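Local atomic coordinates of Poly(Beta-D-mannuronate) lyase (Pseudopedobacter saltans, PDB entry 7O79), a protein that probably cleaves alginate by beta-elimination, as a poly(beta-D-mannuronate) lyase of polysaccharide lyase family 6 built on a parallel beta-helix. Residues A[166-177]-A[204-215]; A[144-153]-A[187-195]. All coordinates share one frame; numbering follows the deposited sequence.

Interaction 1. Residues A[166-177]-A[204-215]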
loop_
_atom_site.group_PDB
_atom_site.type_symbol
_atom_site.label_atom_id
_atom_site.label_comp_id
_atom_site.label_asym_id
_atom_site.label_seq_id
_atom_site.Cartn_x
_atom_site.Cartn_y
_atom_site.Cartn_z
ATOM N N TYR A 166 -13.781 1.311 9.646
ATOM C CA TYR A 166 -14.070 2.170 8.513
ATOM C C TYR A 166 -14.563 3.535 8.964
ATOM O O TYR A 166 -15.513 3.626 9.746
ATOM C CB TYR A 166 -15.126 1.507 7.639
ATOM C CG TYR A 166 -15.726 2.398 6.575
ATOM C CD1 TYR A 166 -14.920 3.010 5.616
ATOM C CD2 TYR A 166 -17.110 2.580 6.490
ATOM C CE1 TYR A 166 -15.461 3.808 4.618
ATOM C CE2 TYR A 166 -17.665 3.368 5.492
ATOM C CZ TYR A 166 -16.840 3.970 4.555
ATOM O OH TYR A 166 -17.380 4.740 3.555
ATOM N N THR A 167 -13.912 4.599 8.480
ATOM C CA THR A 167 -14.500 5.954 8.486
ATOM C C THR A 167 -14.032 6.570 7.169
ATOM O O THR A 167 -12.833 6.477 6.832
ATOM C CB THR A 167 -14.104 6.859 9.664
ATOM O OG1 THR A 167 -12.746 7.311 9.504
ATOM C CG2 THR A 167 -14.268 6.154 11.023
ATOM N N PRO A 168 -14.929 7.189 6.398
ATOM C CA PRO A 168 -14.503 7.728 5.095
ATOM C C PRO A 168 -13.706 9.020 5.265
ATOM O O PRO A 168 -14.208 10.137 5.127
ATOM C CB PRO A 168 -15.830 7.943 4.364
ATOM C CG PRO A 168 -16.863 8.133 5.465
ATOM C CD PRO A 168 -16.368 7.374 6.665
ATOM N N ASP A 169 -12.417 8.864 5.586
ATOM C CA ASP A 169 -11.515 9.994 5.827
ATOM C C ASP A 169 -10.225 9.756 5.056
ATOM O O ASP A 169 -9.378 8.986 5.516
ATOM C CB ASP A 169 -11.204 10.163 7.311
ATOM C CG ASP A 169 -12.414 10.541 8.116
ATOM O OD1 ASP A 169 -12.671 11.752 8.238
ATOM O OD2 ASP A 169 -13.092 9.623 8.636
ATOM N N ASN A 170 -10.072 10.427 3.913
ATOM C CA ASN A 170 -8.822 10.370 3.165
ATOM C C ASN A 170 -7.621 10.618 4.073
ATOM O O ASN A 170 -7.584 11.588 4.836
ATOM C CB ASN A 170 -8.835 11.397 2.035
ATOM C CG ASN A 170 -7.862 11.049 0.937
ATOM O OD1 ASN A 170 -7.735 9.892 0.553
ATOM N ND2 ASN A 170 -7.155 12.046 0.438
ATOM N N GLY A 171 -6.623 9.748 3.969
ATOM C CA GLY A 171 -5.524 9.763 4.901
ATOM C C GLY A 171 -5.570 8.662 5.925
ATOM O O GLY A 171 -4.789 8.698 6.873
ATOM N N ARG A 172 -6.453 7.681 5.765
ATOM C CA ARG A 172 -6.466 6.474 6.590
ATOM C C ARG A 172 -6.218 5.232 5.735
ATOM O O ARG A 172 -6.891 4.207 5.876
ATOM C CB ARG A 172 -7.774 6.368 7.376
ATOM C CG ARG A 172 -7.959 7.519 8.376
ATOM C CD ARG A 172 -9.133 7.238 9.319
ATOM N NE ARG A 172 -8.868 6.017 10.066
ATOM C CZ ARG A 172 -9.693 4.982 10.124
ATOM N NH1 ARG A 172 -10.853 5.027 9.474
ATOM N NH2 ARG A 172 -9.345 3.893 10.812
ATOM N N GLU A 173 -5.267 5.333 4.803
ATOM C CA GLU A 173 -4.811 4.186 4.033
ATOM C C GLU A 173 -4.154 3.168 4.955
ATOM O O GLU A 173 -3.747 3.479 6.080
ATOM C CB GLU A 173 -3.802 4.620 2.960
ATOM C CG GLU A 173 -4.313 5.690 1.995
ATOM C CD GLU A 173 -4.070 7.111 2.472
ATOM O OE1 GLU A 173 -4.096 8.025 1.620
ATOM O OE2 GLU A 173 -3.853 7.317 3.693
ATOM N N ILE A 174 -4.040 1.931 4.473
ATOM C CA ILE A 174 -3.203 0.989 5.218
ATOM C C ILE A 174 -1.730 1.217 4.885
ATOM O O ILE A 174 -0.870 1.197 5.779
ATOM C CB ILE A 174 -3.636 -0.463 4.956
ATOM C CG1 ILE A 174 -5.140 -0.635 5.234
ATOM C CG2 ILE A 174 -2.836 -1.411 5.855
ATOM C CD1 ILE A 174 -5.624 0.001 6.564
ATOM N N PHE A 175 -1.425 1.468 3.608
ATOM C CA PHE A 175 -0.087 1.793 3.119
ATOM C C PHE A 175 -0.173 3.050 2.262
ATOM O O PHE A 175 -1.018 3.121 1.365
ATOM C CB PHE A 175 0.489 0.657 2.253
ATOM C CG PHE A 175 0.965 -0.559 3.020
ATOM C CD1 PHE A 175 0.081 -1.569 3.376
ATOM C CD2 PHE A 175 2.317 -0.723 3.307
ATOM C CE1 PHE A 175 0.531 -2.715 4.061
ATOM C CE2 PHE A 175 2.787 -1.872 3.976
ATOM C CZ PHE A 175 1.889 -2.867 4.343
ATOM N N ARG A 176 0.702 4.026 2.510
ATOM C CA ARG A 176 0.874 5.166 1.612
ATOM C C ARG A 176 2.365 5.316 1.306
ATOM O O ARG A 176 3.160 5.576 2.211
ATOM C CB ARG A 176 0.289 6.453 2.214
ATOM C CG ARG A 176 0.451 7.678 1.304
ATOM C CD ARG A 176 -0.172 8.978 1.876
ATOM N NE ARG A 176 0.530 9.464 3.061
ATOM C CZ ARG A 176 -0.013 10.253 3.983
ATOM N NH1 ARG A 176 -1.263 10.686 3.844
ATOM N NH2 ARG A 176 0.708 10.639 5.027
ATOM N N ILE A 177 2.743 5.136 0.034
ATOM C CA ILE A 177 4.149 5.050 -0.375
ATOM C C ILE A 177 4.528 6.300 -1.158
ATOM O O ILE A 177 4.323 6.383 -2.375
ATOM C CB ILE A 177 4.449 3.789 -1.196
ATOM C CG1 ILE A 177 3.770 2.561 -0.579
ATOM C CG2 ILE A 177 5.973 3.628 -1.374
ATOM C CD1 ILE A 177 4.249 2.273 0.841
ATOM N N HIS A 204 -10.366 -1.810 6.614
ATOM C CA HIS A 204 -11.059 -0.762 5.866
ATOM C C HIS A 204 -10.297 0.551 5.886
ATOM O O HIS A 204 -9.975 1.104 4.833
ATOM C CB HIS A 204 -12.473 -0.545 6.420
ATOM C CG HIS A 204 -13.295 -1.793 6.508
ATOM N ND1 HIS A 204 -13.285 -2.757 5.524
ATOM C CD2 HIS A 204 -14.177 -2.222 7.443
ATOM C CE1 HIS A 204 -14.109 -3.736 5.856
ATOM N NE2 HIS A 204 -14.658 -3.439 7.020
ATOM N N GLY A 205 -10.051 1.093 7.081
ATOM C CA GLY A 205 -9.517 2.443 7.164
ATOM C C GLY A 205 -10.451 3.415 6.467
ATOM O O GLY A 205 -11.660 3.437 6.717
ATOM N N GLU A 206 -9.895 4.197 5.541
ATOM C CA GLU A 206 -10.665 5.178 4.781
ATOM C C GLU A 206 -11.645 4.560 3.793
ATOM O O GLU A 206 -12.512 5.284 3.289
ATOM C CB GLU A 206 -9.717 6.117 4.024
ATOM C CG GLU A 206 -8.957 5.429 2.889
ATOM C CD GLU A 206 -7.975 6.353 2.204
ATOM O OE1 GLU A 206 -7.819 6.254 0.964
ATOM O OE2 GLU A 206 -7.359 7.182 2.902
ATOM N N GLY A 207 -11.537 3.267 3.498
ATOM C CA GLY A 207 -12.462 2.645 2.557
ATOM C C GLY A 207 -12.374 3.215 1.160
ATOM O O GLY A 207 -13.395 3.346 0.469
ATOM N N MET A 208 -11.166 3.585 0.736
ATOM C CA MET A 208 -10.927 4.131 -0.591
ATOM C C MET A 208 -9.681 3.490 -1.174
ATOM O O MET A 208 -9.773 2.644 -2.063
ATOM C CB MET A 208 -10.783 5.654 -0.540
ATOM C CG MET A 208 -11.880 6.297 0.284
ATOM S SD MET A 208 -11.811 8.085 0.379
ATOM C CE MET A 208 -13.216 8.341 1.487
ATOM N N GLU A 209 -8.515 3.882 -0.676
ATOM C CA GLU A 209 -7.249 3.313 -1.113
ATOM C C GLU A 209 -6.697 2.501 0.048
ATOM O O GLU A 209 -6.219 3.065 1.029
ATOM C CB GLU A 209 -6.295 4.408 -1.569
ATOM C CG GLU A 209 -6.909 5.273 -2.647
ATOM C CD GLU A 209 -5.921 6.251 -3.269
ATOM O OE1 GLU A 209 -6.370 7.278 -3.834
ATOM O OE2 GLU A 209 -4.697 5.997 -3.195
ATOM N N ILE A 210 -6.829 1.171 -0.046
ATOM C CA ILE A 210 -6.204 0.283 0.931
ATOM C C ILE A 210 -4.698 0.463 0.889
ATOM O O ILE A 210 -4.038 0.696 1.913
ATOM C CB ILE A 210 -6.580 -1.185 0.636
ATOM C CG1 ILE A 210 -8.093 -1.401 0.687
ATOM C CG2 ILE A 210 -5.864 -2.118 1.642
ATOM C CD1 ILE A 210 -8.532 -2.775 0.141
ATOM N N ILE A 211 -4.136 0.317 -0.307
ATOM C CA ILE A 211 -2.741 0.602 -0.619
ATOM C C ILE A 211 -2.745 1.795 -1.562
ATOM O O ILE A 211 -3.537 1.841 -2.512
ATOM C CB ILE A 211 -2.052 -0.624 -1.251
ATOM C CG1 ILE A 211 -1.838 -1.706 -0.188
ATOM C CG2 ILE A 211 -0.718 -0.234 -1.910
ATOM C CD1 ILE A 211 -1.527 -3.102 -0.746
ATOM N N SER A 212 -1.914 2.784 -1.273
ATOM C CA SER A 212 -1.824 3.983 -2.098
ATOM C C SER A 212 -0.369 4.152 -2.510
ATOM O O SER A 212 0.467 4.581 -1.707
ATOM C CB SER A 212 -2.356 5.204 -1.354
ATOM O OG SER A 212 -2.307 6.366 -2.165
ATOM N N LEU A 213 -0.070 3.817 -3.764
ATOM C CA LEU A 213 1.242 4.071 -4.344
ATOM C C LEU A 213 1.285 5.491 -4.900
ATOM O O LEU A 213 0.473 5.856 -5.752
ATOM C CB LEU A 213 1.568 3.054 -5.435
ATOM C CG LEU A 213 1.358 1.579 -5.057
ATOM C CD1 LEU A 213 1.797 0.661 -6.194
ATOM C CD2 LEU A 213 2.141 1.267 -3.784
ATOM N N LYS A 214 2.242 6.280 -4.428
ATOM C CA LYS A 214 2.480 7.645 -4.886
ATOM C C LYS A 214 3.958 7.837 -5.191
ATOM O O LYS A 214 4.595 8.786 -4.728
ATOM C CB LYS A 214 2.009 8.644 -3.836
ATOM C CG LYS A 214 0.486 8.722 -3.694
ATOM C CD LYS A 214 0.091 9.777 -2.656
ATOM C CE LYS A 214 -1.403 10.118 -2.761
ATOM N NZ LYS A 214 -1.894 10.904 -1.585
ATOM N N SER A 215 4.527 6.901 -5.949
ATOM C CA SER A 215 5.958 6.842 -6.257
ATOM C C SER A 215 6.138 5.733 -7.289
ATOM O O SER A 215 5.179 5.030 -7.630
ATOM C CB SER A 215 6.815 6.564 -5.016
ATOM O OG SER A 215 6.331 5.419 -4.320
HETATM O O HOH W 1 -6.284 7.889 -0.084
HETATM O O HOH W 2 -7.588 2.007 4.082
HETATM O O HOH W 3 -2.468 8.583 -0.319
#

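Interaction 2. Residues A[144-153]-A[187-195]. With PO4 (phosphate ion), chain B.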
loop_
_atom_site.group_PDB
_atom_site.type_symbol
_atom_site.label_atom_id
_atom_site.label_comp_id
_atom_site.label_asym_id
_atom_site.label_seq_id
_atom_site.Cartn_x
_atom_site.Cartn_y
_atom_site.Cartn_z
ATOM N N VAL A 144 0.781 2.321 7.664
ATOM C CA VAL A 144 2.179 2.218 7.260
ATOM C C VAL A 144 2.443 3.320 6.255
ATOM O O VAL A 144 1.710 3.444 5.267
ATOM C CB VAL A 144 2.515 0.843 6.639
ATOM C CG1 VAL A 144 3.962 0.831 6.159
ATOM C CG2 VAL A 144 2.296 -0.272 7.628
ATOM N N GLY A 145 3.487 4.109 6.490
ATOM C CA GLY A 145 3.911 5.118 5.544
ATOM C C GLY A 145 5.355 4.979 5.103
ATOM O O GLY A 145 6.212 4.514 5.854
ATOM N N ASN A 146 5.627 5.423 3.879
ATOM C CA ASN A 146 6.989 5.582 3.395
ATOM C C ASN A 146 7.206 7.042 3.048
ATOM O O ASN A 146 6.402 7.648 2.336
ATOM C CB ASN A 146 7.290 4.676 2.183
ATOM C CG ASN A 146 8.771 4.646 1.831
ATOM O OD1 ASN A 146 9.574 4.031 2.535
ATOM N ND2 ASN A 146 9.135 5.275 0.709
ATOM N N ASP A 147 8.312 7.583 3.533
ATOM C CA ASP A 147 8.605 9.000 3.496
ATOM C C ASP A 147 9.095 9.391 2.091
ATOM O O ASP A 147 9.497 8.548 1.281
ATOM C CB ASP A 147 9.642 9.283 4.592
ATOM C CG ASP A 147 9.659 10.712 5.044
ATOM O OD1 ASP A 147 8.889 10.987 5.999
ATOM O OD2 ASP A 147 10.438 11.536 4.489
ATOM N N GLN A 148 9.047 10.689 1.799
ATOM C CA GLN A 148 9.300 11.163 0.442
ATOM C C GLN A 148 10.769 11.114 0.040
ATOM O O GLN A 148 11.069 10.933 -1.146
ATOM C CB GLN A 148 8.734 12.585 0.287
ATOM C CG GLN A 148 8.926 13.245 -1.087
ATOM C CD GLN A 148 8.367 12.434 -2.242
ATOM O OE1 GLN A 148 7.333 11.779 -2.124
ATOM N NE2 GLN A 148 9.049 12.495 -3.383
ATOM N N ASP A 149 11.698 11.296 0.975
ATOM C CA ASP A 149 13.108 11.395 0.632
ATOM C C ASP A 149 13.920 10.359 1.393
ATOM O O ASP A 149 13.590 10.010 2.530
ATOM C CB ASP A 149 13.648 12.789 0.923
ATOM C CG ASP A 149 12.983 13.855 0.067
ATOM O OD1 ASP A 149 13.388 14.052 -1.093
ATOM O OD2 ASP A 149 12.039 14.490 0.554
ATOM N N ASN A 150 14.946 9.837 0.721
ATOM C CA ASN A 150 15.957 8.966 1.329
ATOM C C ASN A 150 15.345 7.742 2.033
ATOM O O ASN A 150 15.817 7.301 3.085
ATOM C CB ASN A 150 16.847 9.779 2.283
ATOM C CG ASN A 150 18.141 9.070 2.595
ATOM O OD1 ASN A 150 18.794 8.533 1.701
ATOM N ND2 ASN A 150 18.515 9.053 3.862
ATOM N N SER A 151 14.302 7.133 1.418
ATOM C CA SER A 151 13.639 5.979 2.036
ATOM C C SER A 151 13.280 4.953 0.937
ATOM O O SER A 151 12.131 4.751 0.527
ATOM C CB SER A 151 12.426 6.449 2.850
ATOM O OG SER A 151 11.755 5.388 3.489
ATOM N N ARG A 152 14.299 4.260 0.436
ATOM C CA ARG A 152 14.169 3.335 -0.677
ATOM C C ARG A 152 14.436 1.909 -0.212
ATOM O O ARG A 152 15.175 1.688 0.757
ATOM C CB ARG A 152 15.150 3.679 -1.804
ATOM C CG ARG A 152 14.965 5.049 -2.412
ATOM C CD ARG A 152 15.991 5.325 -3.501
ATOM N NE ARG A 152 15.643 6.515 -4.276
ATOM C CZ ARG A 152 15.834 7.765 -3.850
ATOM N NH1 ARG A 152 15.493 8.798 -4.618
ATOM N NH2 ARG A 152 16.356 7.982 -2.649
ATOM N N TYR A 153 13.845 0.947 -0.940
ATOM C CA TYR A 153 14.103 -0.495 -0.763
ATOM C C TYR A 153 13.641 -1.023 0.594
ATOM O O TYR A 153 14.252 -1.920 1.171
ATOM C CB TYR A 153 15.580 -0.851 -1.000
ATOM C CG TYR A 153 15.993 -0.671 -2.445
ATOM C CD1 TYR A 153 15.745 -1.676 -3.378
ATOM C CD2 TYR A 153 16.631 0.482 -2.875
ATOM C CE1 TYR A 153 16.099 -1.517 -4.718
ATOM C CE2 TYR A 153 16.999 0.647 -4.198
ATOM C CZ TYR A 153 16.737 -0.348 -5.107
ATOM O OH TYR A 153 17.101 -0.171 -6.414
ATOM N N GLY A 187 11.793 8.965 -14.618
ATOM C CA GLY A 187 13.157 8.477 -14.600
ATOM C C GLY A 187 13.246 7.089 -13.976
ATOM O O GLY A 187 12.253 6.518 -13.526
ATOM N N ASP A 188 14.477 6.553 -13.947
ATOM C CA ASP A 188 14.749 5.194 -13.458
ATOM C C ASP A 188 14.461 5.007 -11.975
ATOM O O ASP A 188 14.311 3.865 -11.517
ATOM C CB ASP A 188 16.219 4.845 -13.681
ATOM C CG ASP A 188 16.499 4.353 -15.070
ATOM O OD1 ASP A 188 15.765 4.751 -16.003
ATOM O OD2 ASP A 188 17.461 3.566 -15.227
ATOM N N ASP A 189 14.428 6.091 -11.214
ATOM C CA ASP A 189 14.344 6.062 -9.761
ATOM C C ASP A 189 12.937 5.685 -9.301
ATOM O O ASP A 189 12.022 5.480 -10.100
ATOM C CB ASP A 189 14.762 7.423 -9.200
ATOM C CG ASP A 189 15.419 7.337 -7.831
ATOM O OD1 ASP A 189 15.516 6.236 -7.257
ATOM O OD2 ASP A 189 15.807 8.407 -7.305
ATOM N N GLY A 190 12.778 5.619 -7.982
ATOM C CA GLY A 190 11.513 5.292 -7.351
ATOM C C GLY A 190 11.732 5.066 -5.871
ATOM O O GLY A 190 12.840 5.264 -5.347
ATOM N N ALA A 191 10.640 4.664 -5.191
ATOM C CA ALA A 191 10.717 4.250 -3.790
ATOM C C ALA A 191 11.195 2.807 -3.633
ATOM O O ALA A 191 11.790 2.459 -2.607
ATOM C CB ALA A 191 9.349 4.386 -3.110
ATOM N N PHE A 192 10.941 1.963 -4.628
ATOM C CA PHE A 192 11.307 0.548 -4.561
ATOM C C PHE A 192 10.796 -0.099 -3.275
ATOM O O PHE A 192 11.504 -0.858 -2.602
ATOM C CB PHE A 192 12.817 0.352 -4.714
ATOM C CG PHE A 192 13.396 0.953 -5.979
ATOM C CD1 PHE A 192 13.480 0.194 -7.141
ATOM C CD2 PHE A 192 13.922 2.240 -5.985
ATOM C CE1 PHE A 192 14.026 0.719 -8.297
ATOM C CE2 PHE A 192 14.494 2.772 -7.145
ATOM C CZ PHE A 192 14.539 2.019 -8.297
ATOM N N PHE A 193 9.553 0.210 -2.923
ATOM C CA PHE A 193 8.923 -0.334 -1.721
ATOM C C PHE A 193 8.244 -1.654 -2.064
ATOM O O PHE A 193 7.604 -1.779 -3.110
ATOM C CB PHE A 193 7.903 0.661 -1.160
ATOM C CG PHE A 193 7.512 0.423 0.278
ATOM C CD1 PHE A 193 6.595 -0.571 0.622
ATOM C CD2 PHE A 193 8.041 1.219 1.288
ATOM C CE1 PHE A 193 6.224 -0.773 1.958
ATOM C CE2 PHE A 193 7.695 1.010 2.617
ATOM C CZ PHE A 193 6.785 0.023 2.957
ATOM N N THR A 194 8.390 -2.637 -1.192
ATOM C CA THR A 194 7.818 -3.957 -1.432
ATOM C C THR A 194 6.745 -4.233 -0.390
ATOM O O THR A 194 7.026 -4.213 0.817
ATOM C CB THR A 194 8.895 -5.039 -1.396
ATOM O OG1 THR A 194 9.746 -4.892 -2.536
ATOM C CG2 THR A 194 8.252 -6.442 -1.408
ATOM N N ILE A 195 5.525 -4.489 -0.858
ATOM C CA ILE A 195 4.417 -4.943 -0.025
ATOM C C ILE A 195 4.120 -6.366 -0.480
ATOM O O ILE A 195 3.522 -6.563 -1.543
ATOM C CB ILE A 195 3.178 -4.053 -0.188
ATOM C CG1 ILE A 195 3.476 -2.586 0.187
ATOM C CG2 ILE A 195 2.010 -4.630 0.615
ATOM C CD1 ILE A 195 2.268 -1.639 -0.125
HETATM P P PO4 B . 16.177 11.900 -2.611
HETATM O O1 PO4 B . 15.310 10.788 -2.038
HETATM O O2 PO4 B . 17.618 11.645 -2.203
HETATM O O3 PO4 B . 15.695 13.214 -2.047
HETATM O O4 PO4 B . 16.085 11.986 -4.122
HETATM O O HOH W 4 11.072 2.023 0.106
#

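Interaction 1. Residues A[166-177]-A[204-215]
Successive turns of a parallel beta-helix stack here: strand 175-177 runs beside strand 212-214, their axes 4.8 Å apart and 7° from parallel, and the loops leading into them are pinned together by Glu-206. The ladder alternates between the chains, Phe-175 O taking the N-H of Ser-212, Ser-212 O that of Ile-177, and Ile-177 O that of Lys-214. Ser-215 OG, also hydrogen-bonded to Asn-218 ND2, donates to the same Ile-177 O from the opposite face of its carbonyl plane. At the corner before the strands, Ile-210 O accepts from both Ile-174 N (2.8 Å) and Phe-175 N (3.2 Å). Apolar side chains run side by side on the inward side: Ile-174 beside Ile-210, Phe-175 beside Ile-211, and Ile-177 CG1 on Leu-213 CD2 (3.8 Å).

The carboxylate of Glu-206 is buried and held at both oxygens. Its CG sits between backbone N and carbonyl carbon (chi1 69°) and the chain then runs straight into the 166-177 loop, where OE2 receives Gly-171 N at 2.9 Å and Arg-172 N at 3.0 Å, the latter on its anti lone pair; OE1 takes Glu-209 N. Glu-173 OE2 lies 3.6 Å from Glu-206 OE2, the side chains crossing with their carboxylate planes 40° apart. A water joins Glu-173 OE1, Ser-212 OG and Lys-214 NZ.

Strand 144-146 flanks 175-177 on one side and strand 230-236 follows 209-214 on the other, while Phe-200 and Ile-195 of strand 194-201 meet Phe-175 from within the coil.

Interaction 2. Residues A[144-153]-A[187-195]
Arg-152 leaves its backbone with CG anti to the carbonyl carbon (chi1 -61°) and stays extended to NE, which carries its guanidinium to Asp-189; the same first torsion in Tyr-153 and Phe-192 lays their rings side by side. The contact joins two loops at a corner of the coil, midway along the parallel beta-helix, one leaving strand 144-146 and one leading into strand 194-201.

Arg-152 grips the carboxylate side-on in a two-bond salt bridge. NE reaches Asp-189 OD1 at 3.0 Å and NH1 reaches OD2 at 2.7 Å, both on the syn side, with the two planes nearly parallel but offset, so that both bonds tilt out of them. Asp-189 OD1 also takes a weak bond from Gly-190 N. Beyond the aspartate, NH1 and NH2 of Arg-152 donate to a phosphate ion, probably from the crystallisation liquor, whose O1 also receives Asn-150 N at 2.9 Å.

Next along the chain, Tyr-153 and Phe-192 form an offset stack, centroids 4.6 Å apart and planes 6° from parallel. The slip sets Phe-192 CB over the middle of the tyrosine ring and Tyr-153 OH over the middle of the phenylalanine ring. Tyr-153 N donates to Ala-191 O within the carbonyl plane, fixing the backbones beside the stack, and a water links Ala-191 O to Ser-151 O.

Deeper in, Asn-146 ties its own loop together: ND2 gives a hydrogen bond to Ser-151 O and OD1 accepts from Ser-151 OG. Phe-122 meets the Phe-193 ring edge-to-face, and Asn-154 ND2 is a further donor to Asn-146 OD1. That OD1 also lies in the plane of the Phe-193 ring, at its edge, 3.4 Å from CD2.

Overall arrangement
The two contacts lie with their centres about 17 Å apart in the same parallel beta-helix. Along the chain their segments alternate, 144-153, 166-177, 187-195 and 204-215, as expected where a coil returns beside itself after each turn. Strands 144-146, 175-177 and 209-214 are successive neighbours on one face, so interaction 1 continues the ladder from which the 144-153 loop of interaction 2 departs; Ile-174 O and Arg-176 O probably accept hydrogen bonds from Val-144 N and Asn-146 N. Ile-177 also packs on Phe-193, and Ser-215 on Ala-191. Both contacts thus join neighbouring turns, interaction 1 through strands and their lead-in loops, interaction 2 mainly through loops at a corner of the coil.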